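Local coordinates for (R)-specific secondary-alkylsulfatase (Pseudomonas sp., PDB 4AXH), which hydrolyses secondary alkyl sulfates enantioselectively with strict inversion of configuration, as a homodimeric, zinc-dependent type III sulfatase of the metallo-beta-lactamase superfamily, at residues S72-N77 with V83-A88; I137-S142 with D161-H166; M551-L556 with L572-E577. All blocks are in the same frame, centred on the assembly; numbering follows the deposited sequence.

Interaction 1: residues S72-N77 with V83-A88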
loop_
_atom_site.group_PDB
_atom_site.type_symbol
_atom_site.label_atom_id
_atom_site.label_comp_id
_atom_site.label_asym_id
_atom_site.label_seq_id
_atom_site.Cartn_x
_atom_site.Cartn_y
_atom_site.Cartn_z
ATOM N N SER A 72 -0.261 36.027 -19.086
ATOM C CA SER A 72 1.055 35.607 -19.615
ATOM C C SER A 72 2.235 36.153 -18.785
ATOM O O SER A 72 3.399 35.877 -19.106
ATOM C CB SER A 72 1.195 35.976 -21.101
ATOM O OG SER A 72 0.300 36.989 -21.555
ATOM N N GLY A 73 1.909 36.884 -17.718
ATOM C CA GLY A 73 2.884 37.541 -16.862
ATOM C C GLY A 73 3.328 36.804 -15.619
ATOM O O GLY A 73 3.290 35.570 -15.555
ATOM N N GLN A 74 3.795 37.582 -14.638
ATOM C CA GLN A 74 4.305 37.080 -13.382
ATOM C C GLN A 74 3.397 37.479 -12.212
ATOM O O GLN A 74 2.706 38.503 -12.251
ATOM C CB GLN A 74 5.703 37.664 -13.089
ATOM C CG GLN A 74 6.786 37.407 -14.111
ATOM C CD GLN A 74 8.025 38.217 -13.790
ATOM O OE1 GLN A 74 7.980 39.442 -13.584
ATOM N NE2 GLN A 74 9.166 37.552 -13.752
ATOM N N ILE A 75 3.477 36.683 -11.139
ATOM C CA ILE A 75 2.840 36.912 -9.864
ATOM C C ILE A 75 4.031 36.925 -8.892
ATOM O O ILE A 75 4.852 36.001 -8.903
ATOM C CB ILE A 75 1.793 35.821 -9.530
ATOM C CG1 ILE A 75 0.633 35.822 -10.541
ATOM C CG2 ILE A 75 1.277 35.977 -8.081
ATOM C CD1 ILE A 75 -0.212 34.539 -10.502
ATOM N N LYS A 76 4.142 37.982 -8.089
ATOM C CA LYS A 76 5.226 38.141 -7.122
ATOM C C LYS A 76 4.741 38.016 -5.689
ATOM O O LYS A 76 3.549 38.216 -5.406
ATOM C CB LYS A 76 5.913 39.501 -7.323
ATOM C CG LYS A 76 6.753 39.588 -8.597
ATOM C CD LYS A 76 6.725 40.982 -9.218
ATOM C CE LYS A 76 5.969 41.034 -10.535
ATOM N NZ LYS A 76 4.482 40.883 -10.380
ATOM N N ASN A 77 5.686 37.684 -4.782
ATOM C CA ASN A 77 5.519 37.542 -3.334
ATOM C C ASN A 77 5.559 38.961 -2.718
ATOM O O ASN A 77 5.795 39.927 -3.452
ATOM C CB ASN A 77 6.688 36.685 -2.804
ATOM C CG ASN A 77 6.698 36.458 -1.314
ATOM O OD1 ASN A 77 7.305 37.223 -0.534
ATOM N ND2 ASN A 77 5.986 35.426 -0.886
ATOM N N VAL A 83 6.681 34.199 -7.903
ATOM C CA VAL A 83 5.895 33.081 -7.372
ATOM C C VAL A 83 5.428 32.184 -8.527
ATOM O O VAL A 83 5.471 30.955 -8.405
ATOM C CB VAL A 83 4.688 33.603 -6.513
ATOM C CG1 VAL A 83 3.664 32.511 -6.205
ATOM C CG2 VAL A 83 5.178 34.216 -5.225
ATOM N N TRP A 84 4.933 32.827 -9.618
ATOM C CA TRP A 84 4.374 32.187 -10.789
ATOM C C TRP A 84 4.751 32.988 -12.016
ATOM O O TRP A 84 4.452 34.184 -12.082
ATOM C CB TRP A 84 2.843 32.144 -10.668
ATOM C CG TRP A 84 2.175 31.247 -11.673
ATOM C CD1 TRP A 84 1.454 31.626 -12.770
ATOM C CD2 TRP A 84 2.180 29.808 -11.668
ATOM N NE1 TRP A 84 0.990 30.507 -13.440
ATOM C CE2 TRP A 84 1.423 29.382 -12.785
ATOM C CE3 TRP A 84 2.746 28.841 -10.823
ATOM C CZ2 TRP A 84 1.179 28.034 -13.042
ATOM C CZ3 TRP A 84 2.525 27.503 -11.099
ATOM C CH2 TRP A 84 1.741 27.109 -12.183
ATOM N N ASP A 85 5.385 32.325 -12.998
ATOM C CA ASP A 85 5.838 32.937 -14.247
ATOM C C ASP A 85 5.386 32.105 -15.445
ATOM O O ASP A 85 5.829 30.969 -15.616
ATOM C CB ASP A 85 7.382 33.101 -14.235
ATOM C CG ASP A 85 7.959 34.127 -15.203
ATOM O OD1 ASP A 85 7.178 34.671 -16.041
ATOM O OD2 ASP A 85 9.196 34.379 -15.132
ATOM N N MET A 86 4.474 32.662 -16.240
ATOM C CA MET A 86 3.944 32.031 -17.452
ATOM C C MET A 86 4.789 32.422 -18.681
ATOM O O MET A 86 4.875 31.643 -19.627
ATOM C CB MET A 86 2.472 32.404 -17.666
ATOM C CG MET A 86 1.525 31.473 -16.959
ATOM S SD MET A 86 1.516 29.766 -17.605
ATOM C CE MET A 86 0.952 30.086 -19.250
ATOM N N GLY A 87 5.436 33.594 -18.618
ATOM C CA GLY A 87 6.320 34.119 -19.646
ATOM C C GLY A 87 7.518 33.232 -19.933
ATOM O O GLY A 87 8.106 33.333 -21.013
ATOM N N ALA A 88 7.887 32.343 -18.985
ATOM C CA ALA A 88 9.005 31.422 -19.158
ATOM C C ALA A 88 8.704 30.292 -20.179
ATOM O O ALA A 88 9.637 29.718 -20.747
ATOM C CB ALA A 88 9.389 30.830 -17.821
#

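Interaction 2: residues I137-S142 with D161-H166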
loop_
_atom_site.group_PDB
_atom_site.type_symbol
_atom_site.label_atom_id
_atom_site.label_comp_id
_atom_site.label_asym_id
_atom_site.label_seq_id
_atom_site.Cartn_x
_atom_site.Cartn_y
_atom_site.Cartn_z
ATOM N N ILE A 137 -15.392 30.278 -10.101
ATOM C CA ILE A 137 -16.129 31.405 -9.537
ATOM C C ILE A 137 -17.584 31.394 -9.981
ATOM O O ILE A 137 -17.862 31.673 -11.140
ATOM C CB ILE A 137 -15.465 32.782 -9.785
ATOM C CG1 ILE A 137 -14.018 32.793 -9.305
ATOM C CG2 ILE A 137 -16.283 33.875 -9.085
ATOM C CD1 ILE A 137 -13.092 33.641 -10.111
ATOM N N ILE A 138 -18.496 31.080 -9.059
ATOM C CA ILE A 138 -19.946 31.075 -9.294
ATOM C C ILE A 138 -20.460 32.422 -8.800
ATOM O O ILE A 138 -20.171 32.819 -7.665
ATOM C CB ILE A 138 -20.695 29.914 -8.572
ATOM C CG1 ILE A 138 -19.951 28.582 -8.638
ATOM C CG2 ILE A 138 -22.116 29.764 -9.071
ATOM C CD1 ILE A 138 -20.343 27.595 -7.486
ATOM N N GLU A 139 -21.233 33.121 -9.639
ATOM C CA GLU A 139 -21.813 34.408 -9.254
ATOM C C GLU A 139 -22.850 34.347 -8.118
ATOM O O GLU A 139 -22.449 34.311 -6.945
ATOM C CB GLU A 139 -22.155 35.286 -10.449
ATOM C CG GLU A 139 -20.867 35.960 -10.903
ATOM C CD GLU A 139 -20.753 36.608 -12.259
ATOM O OE1 GLU A 139 -21.787 36.827 -12.932
ATOM O OE2 GLU A 139 -19.619 37.003 -12.600
ATOM N N GLY A 140 -24.127 34.253 -8.423
ATOM C CA GLY A 140 -25.093 34.183 -7.331
ATOM C C GLY A 140 -25.665 35.526 -6.931
ATOM O O GLY A 140 -25.167 36.579 -7.364
ATOM N N ASP A 141 -26.721 35.477 -6.089
ATOM C CA ASP A 141 -27.522 36.615 -5.614
ATOM C C ASP A 141 -26.779 37.881 -5.184
ATOM O O ASP A 141 -26.855 38.887 -5.901
ATOM C CB ASP A 141 -28.615 36.174 -4.612
ATOM C CG ASP A 141 -29.698 35.269 -5.201
ATOM O OD1 ASP A 141 -29.850 35.241 -6.456
ATOM O OD2 ASP A 141 -30.431 34.634 -4.416
ATOM N N SER A 142 -26.047 37.830 -4.048
ATOM C CA SER A 142 -25.327 38.983 -3.495
ATOM C C SER A 142 -23.808 38.995 -3.735
ATOM O O SER A 142 -23.281 39.994 -4.227
ATOM C CB SER A 142 -25.648 39.165 -2.013
ATOM O OG SER A 142 -25.341 38.021 -1.233
ATOM N N ASP A 161 -8.066 38.982 -8.508
ATOM C CA ASP A 161 -7.771 40.312 -9.053
ATOM C C ASP A 161 -8.152 40.400 -10.534
ATOM O O ASP A 161 -8.787 41.395 -10.955
ATOM C CB ASP A 161 -6.281 40.692 -8.866
ATOM C CG ASP A 161 -5.902 41.299 -7.517
ATOM O OD1 ASP A 161 -6.822 41.736 -6.777
ATOM O OD2 ASP A 161 -4.678 41.423 -7.239
ATOM N N LEU A 162 -7.746 39.353 -11.321
ATOM C CA LEU A 162 -7.988 39.188 -12.752
ATOM C C LEU A 162 -9.475 39.069 -13.000
ATOM O O LEU A 162 -9.965 39.680 -13.943
ATOM C CB LEU A 162 -7.222 37.969 -13.290
ATOM C CG LEU A 162 -7.440 37.536 -14.751
ATOM C CD1 LEU A 162 -7.005 38.604 -15.725
ATOM C CD2 LEU A 162 -6.704 36.230 -15.026
ATOM N N TYR A 163 -10.197 38.358 -12.124
ATOM C CA TYR A 163 -11.647 38.224 -12.197
ATOM C C TYR A 163 -12.334 39.571 -11.979
ATOM O O TYR A 163 -13.267 39.915 -12.726
ATOM C CB TYR A 163 -12.162 37.214 -11.163
ATOM C CG TYR A 163 -13.670 37.163 -11.060
ATOM C CD1 TYR A 163 -14.429 36.393 -11.945
ATOM C CD2 TYR A 163 -14.346 37.867 -10.064
ATOM C CE1 TYR A 163 -15.824 36.336 -11.847
ATOM C CE2 TYR A 163 -15.742 37.830 -9.965
ATOM C CZ TYR A 163 -16.476 37.061 -10.859
ATOM O OH TYR A 163 -17.845 37.013 -10.770
ATOM N N PHE A 164 -11.915 40.322 -10.944
ATOM C CA PHE A 164 -12.544 41.617 -10.659
ATOM C C PHE A 164 -12.265 42.669 -11.727
ATOM O O PHE A 164 -13.075 43.574 -11.904
ATOM C CB PHE A 164 -12.243 42.103 -9.227
ATOM C CG PHE A 164 -12.895 41.260 -8.156
ATOM C CD1 PHE A 164 -14.230 40.858 -8.277
ATOM C CD2 PHE A 164 -12.194 40.909 -7.002
ATOM C CE1 PHE A 164 -14.835 40.092 -7.286
ATOM C CE2 PHE A 164 -12.793 40.119 -6.018
ATOM C CZ PHE A 164 -14.111 39.716 -6.164
ATOM N N GLN A 165 -11.160 42.510 -12.490
ATOM C CA GLN A 165 -10.822 43.421 -13.582
ATOM C C GLN A 165 -11.810 43.321 -14.773
ATOM O O GLN A 165 -11.803 44.212 -15.635
ATOM C CB GLN A 165 -9.395 43.183 -14.053
ATOM C CG GLN A 165 -8.385 44.063 -13.346
ATOM C CD GLN A 165 -7.007 43.457 -13.319
ATOM O OE1 GLN A 165 -6.420 43.259 -12.251
ATOM N NE2 GLN A 165 -6.450 43.160 -14.492
ATOM N N HIS A 166 -12.667 42.261 -14.807
ATOM C CA HIS A 166 -13.602 41.994 -15.899
ATOM C C HIS A 166 -15.003 41.732 -15.443
ATOM O O HIS A 166 -15.933 41.756 -16.254
ATOM C CB HIS A 166 -13.104 40.826 -16.758
ATOM C CG HIS A 166 -11.774 41.102 -17.382
ATOM N ND1 HIS A 166 -10.590 40.841 -16.700
ATOM C CD2 HIS A 166 -11.480 41.711 -18.555
ATOM C CE1 HIS A 166 -9.617 41.284 -17.482
ATOM N NE2 HIS A 166 -10.099 41.807 -18.615
#

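Interaction 3: residues M551-L556 with L572-E577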
loop_
_atom_site.group_PDB
_atom_site.type_symbol
_atom_site.label_atom_id
_atom_site.label_comp_id
_atom_site.label_asym_id
_atom_site.label_seq_id
_atom_site.Cartn_x
_atom_site.Cartn_y
_atom_site.Cartn_z
ATOM N N MET A 551 -0.151 14.849 17.080
ATOM C CA MET A 551 0.511 14.903 15.779
ATOM C C MET A 551 1.953 15.318 15.965
ATOM O O MET A 551 2.850 14.701 15.383
ATOM C CB MET A 551 -0.206 15.886 14.845
ATOM C CG MET A 551 -1.373 15.261 14.133
ATOM S SD MET A 551 -2.562 16.455 13.529
ATOM C CE MET A 551 -4.037 15.383 13.435
ATOM N N PHE A 552 2.176 16.341 16.813
ATOM C CA PHE A 552 3.506 16.826 17.155
ATOM C C PHE A 552 4.331 15.733 17.875
ATOM O O PHE A 552 5.527 15.596 17.599
ATOM C CB PHE A 552 3.407 18.111 17.987
ATOM C CG PHE A 552 4.701 18.549 18.634
ATOM C CD1 PHE A 552 5.709 19.152 17.883
ATOM C CD2 PHE A 552 4.913 18.368 19.994
ATOM C CE1 PHE A 552 6.914 19.544 18.484
ATOM C CE2 PHE A 552 6.113 18.770 20.594
ATOM C CZ PHE A 552 7.104 19.354 19.836
ATOM N N PHE A 553 3.706 14.959 18.782
ATOM C CA PHE A 553 4.436 13.908 19.494
ATOM C C PHE A 553 4.831 12.714 18.621
ATOM O O PHE A 553 5.902 12.129 18.829
ATOM C CB PHE A 553 3.771 13.519 20.825
ATOM C CG PHE A 553 3.822 14.618 21.871
ATOM C CD1 PHE A 553 5.037 15.199 22.242
ATOM C CD2 PHE A 553 2.665 15.054 22.502
ATOM C CE1 PHE A 553 5.082 16.223 23.191
ATOM C CE2 PHE A 553 2.712 16.066 23.462
ATOM C CZ PHE A 553 3.918 16.651 23.787
ATOM N N ASP A 554 4.005 12.419 17.586
ATOM C CA ASP A 554 4.249 11.372 16.594
ATOM C C ASP A 554 5.508 11.740 15.773
ATOM O O ASP A 554 6.325 10.874 15.430
ATOM C CB ASP A 554 2.989 11.164 15.716
ATOM C CG ASP A 554 1.860 10.344 16.351
ATOM O OD1 ASP A 554 2.133 9.604 17.338
ATOM O OD2 ASP A 554 0.721 10.387 15.824
ATOM N N LEU A 555 5.700 13.052 15.552
ATOM C CA LEU A 555 6.862 13.626 14.882
ATOM C C LEU A 555 8.086 13.415 15.757
ATOM O O LEU A 555 9.145 13.087 15.243
ATOM C CB LEU A 555 6.639 15.125 14.723
ATOM C CG LEU A 555 6.636 15.702 13.331
ATOM C CD1 LEU A 555 5.249 15.619 12.715
ATOM C CD2 LEU A 555 7.123 17.163 13.398
ATOM N N LEU A 556 7.936 13.619 17.089
ATOM C CA LEU A 556 9.018 13.430 18.061
ATOM C C LEU A 556 9.422 11.965 18.173
ATOM O O LEU A 556 10.613 11.690 18.270
ATOM C CB LEU A 556 8.671 14.026 19.438
ATOM C CG LEU A 556 8.400 15.541 19.534
ATOM C CD1 LEU A 556 8.483 16.007 20.971
ATOM C CD2 LEU A 556 9.388 16.357 18.714
ATOM N N LEU A 572 6.691 10.898 30.635
ATOM C CA LEU A 572 6.443 12.333 30.685
ATOM C C LEU A 572 4.971 12.632 30.469
ATOM O O LEU A 572 4.458 12.397 29.376
ATOM C CB LEU A 572 7.282 13.075 29.608
ATOM C CG LEU A 572 8.820 12.857 29.555
ATOM C CD1 LEU A 572 9.189 11.632 28.703
ATOM C CD2 LEU A 572 9.518 14.075 28.965
ATOM N N ASN A 573 4.284 13.149 31.500
ATOM C CA ASN A 573 2.902 13.601 31.369
ATOM C C ASN A 573 2.950 15.019 30.815
ATOM O O ASN A 573 3.861 15.784 31.140
ATOM C CB ASN A 573 2.168 13.595 32.702
ATOM C CG ASN A 573 1.653 12.241 33.103
ATOM O OD1 ASN A 573 1.488 11.331 32.278
ATOM N ND2 ASN A 573 1.352 12.088 34.383
ATOM N N TRP A 574 2.001 15.344 29.938
ATOM C CA TRP A 574 1.860 16.647 29.303
ATOM C C TRP A 574 0.414 17.075 29.498
ATOM O O TRP A 574 -0.507 16.274 29.271
ATOM C CB TRP A 574 2.203 16.557 27.806
ATOM C CG TRP A 574 3.653 16.334 27.513
ATOM C CD1 TRP A 574 4.346 15.162 27.616
ATOM C CD2 TRP A 574 4.580 17.306 27.021
ATOM N NE1 TRP A 574 5.664 15.359 27.271
ATOM C CE2 TRP A 574 5.829 16.659 26.871
ATOM C CE3 TRP A 574 4.472 18.664 26.673
ATOM C CZ2 TRP A 574 6.966 17.325 26.404
ATOM C CZ3 TRP A 574 5.601 19.326 26.220
ATOM C CH2 TRP A 574 6.833 18.660 26.099
ATOM N N VAL A 575 0.208 18.312 29.980
ATOM C CA VAL A 575 -1.130 18.841 30.238
ATOM C C VAL A 575 -1.305 20.184 29.608
ATOM O O VAL A 575 -0.518 21.095 29.854
ATOM C CB VAL A 575 -1.681 18.694 31.696
ATOM C CG1 VAL A 575 -0.672 18.049 32.656
ATOM C CG2 VAL A 575 -2.246 19.998 32.259
ATOM N N PHE A 576 -2.299 20.277 28.731
ATOM C CA PHE A 576 -2.602 21.472 27.964
ATOM C C PHE A 576 -3.902 22.097 28.452
ATOM O O PHE A 576 -4.993 21.654 28.084
ATOM C CB PHE A 576 -2.645 21.135 26.463
ATOM C CG PHE A 576 -1.326 20.704 25.867
ATOM C CD1 PHE A 576 -0.937 19.368 25.890
ATOM C CD2 PHE A 576 -0.495 21.624 25.244
ATOM C CE1 PHE A 576 0.275 18.962 25.316
ATOM C CE2 PHE A 576 0.714 21.219 24.670
ATOM C CZ PHE A 576 1.092 19.890 24.711
ATOM N N GLU A 577 -3.769 23.107 29.319
ATOM C CA GLU A 577 -4.866 23.834 29.964
ATOM C C GLU A 577 -5.861 24.472 28.992
ATOM O O GLU A 577 -7.074 24.388 29.212
ATOM C CB GLU A 577 -4.338 24.853 31.006
ATOM C CG GLU A 577 -3.181 25.744 30.542
ATOM C CD GLU A 577 -1.860 25.695 31.310
ATOM O OE1 GLU A 577 -1.558 24.654 31.941
ATOM O OE2 GLU A 577 -1.113 26.701 31.258
#

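Interaction 1: residues S72-N77 with V83-A88
Ile75 and the pair Val83 and Trp84 form a classic beta bulge in the two-stranded antiparallel hairpin of strands 74-76 and 82-85. The carbonyl of Ile75 takes two backbone N-H groups, from Val83 N, in the carbonyl plane, at 2.8 Å, and from Trp84 N, longer at 3.3 Å and tilted from that plane. Ile75 N returns a bond to Trp84 O at 2.8 Å. Next comes the non-hydrogen-bonded pair Gln74 and Asp85, and past it Met86 N gives a nearly straight bond (177° at the hydrogen) to Gly73 O.

Ile75 and Trp84 run side by side on one face. CD1 of Ile75 lies 3.9 Å from CB of Trp84, and the indole leads away from strand 74-76, its NE1 held by Gly129 O. The side chain of Trp84 lies about 9 Å from the side chains of Asp183 and His355, which bind zinc. Helix 153-164 covers Ile75 through Thr155 and Ala158.

On the other face the Asp85 carboxylate, turned by a chi1 of -160° away from the backbone N, lies alongside the glutamine chain: OD1 sits 3.4 Å from Gln74 CG, and OD2 accepts a weak bond from Gln74 NE2 at 3.5 Å.

Interaction 2: residues I137-S142 with D161-H166
Ile137, near the end of strand 135-138, and Tyr163, near the end of helix 153-164, bring their backbones no nearer than 8.6 Å between CA atoms, and the gap is bridged by side chains. The first torsion of Tyr163 sets CG opposite the backbone N (chi1 172°), which carries the phenol across to the strand. Ile137 lies over one face of it: CG2 makes a CH-pi contact 3.9 Å from the ring centroid, and CD1 reaches the CB end of the ring, 3.6 Å from Tyr163 CD1.

The helix follows strand 144-147 and leads on to strand 172-176, so the contact packs the helix of a beta-alpha-beta crossover on the mixed sheet of the metallo-beta-lactamase domain. Leu144, on the strand beside Ile137, also touches the tyrosine.

At the far end of the ring the phenol donates to Glu139, with OH 2.5 Å from OE2. The oxygen is met on its anti side, 15° out of the carboxylate plane, and carboxylate and ring planes are 64° apart. Arg167, just beyond the helix, forms a salt bridge with Glu139 OE1, which would favour the charged carboxylate and leaves both of its oxygens engaged.

Interaction 3: residues M551-L556 with L572-E577
Phe553 and Trp574 make an edge-to-face aromatic contact that packs helix 549-559 on strand 570-576 in the C-terminal, SCP2-like domain. No hydrogen bond crosses between the segments; the CA atoms of the two residues stay 10.5 Å apart, and the two segments meet through ring atoms.

The phenyl comes to the indole end on. Its CZ stands over the centre of the tryptophan, 3.3 Å above the plane, with Trp574 CD2 its nearest atom at 3.4 Å. CE1 of Phe553 lies farther toward the benzo ring, 3.8 Å from Trp574 CE2. The centroids of the phenyl and the five-membered ring are 4.5 Å apart, and their planes meet at 57°, so the T is leaning rather than upright. In Phe553 the CG atom stands anti to the carbonyl carbon (chi1 -68°), a setting that directs the ring out from the helix toward the strand.

Phe576, two residues farther along the strand, adds a lighter touch: the two phenyl rings meet edge to edge, CE2 of Phe553 lying 4.2 Å from CE1 of Phe576. Back on the helix, Phe552 lays CD2 over a face of the Phe553 ring, 3.8 Å from its plane.

Neighbouring elements pack on this aromatic group. Ile583 of strand 581-588, which pairs with 570-576, touches Phe553; Leu614 of helix 611-618 reaches Phe552, Trp574 and Phe576; and Leu642 of helix 640-646 packs on Trp574.

Interactions 1 and 2 lie on the same side of the chain's centre, with nearest atoms about 8 Å apart, and share helix 153-164: its early turns pack on the hairpin, while Tyr163 near its other end meets strand 135-138. Interaction 3 is remote, its centre 41 and 44 Å from theirs, in the C-terminal domain. The chemistry changes accordingly. The hairpin of 72-77 with 83-88 is partly buried and held chiefly by backbone bonds, its Gln74 side exposed. The other two are buried side-chain contacts between helix and strand, 137-142 with 161-166 combining an apolar face with a hydrogen-bonded carboxylate, and 551-556 with 572-577 wholly aromatic.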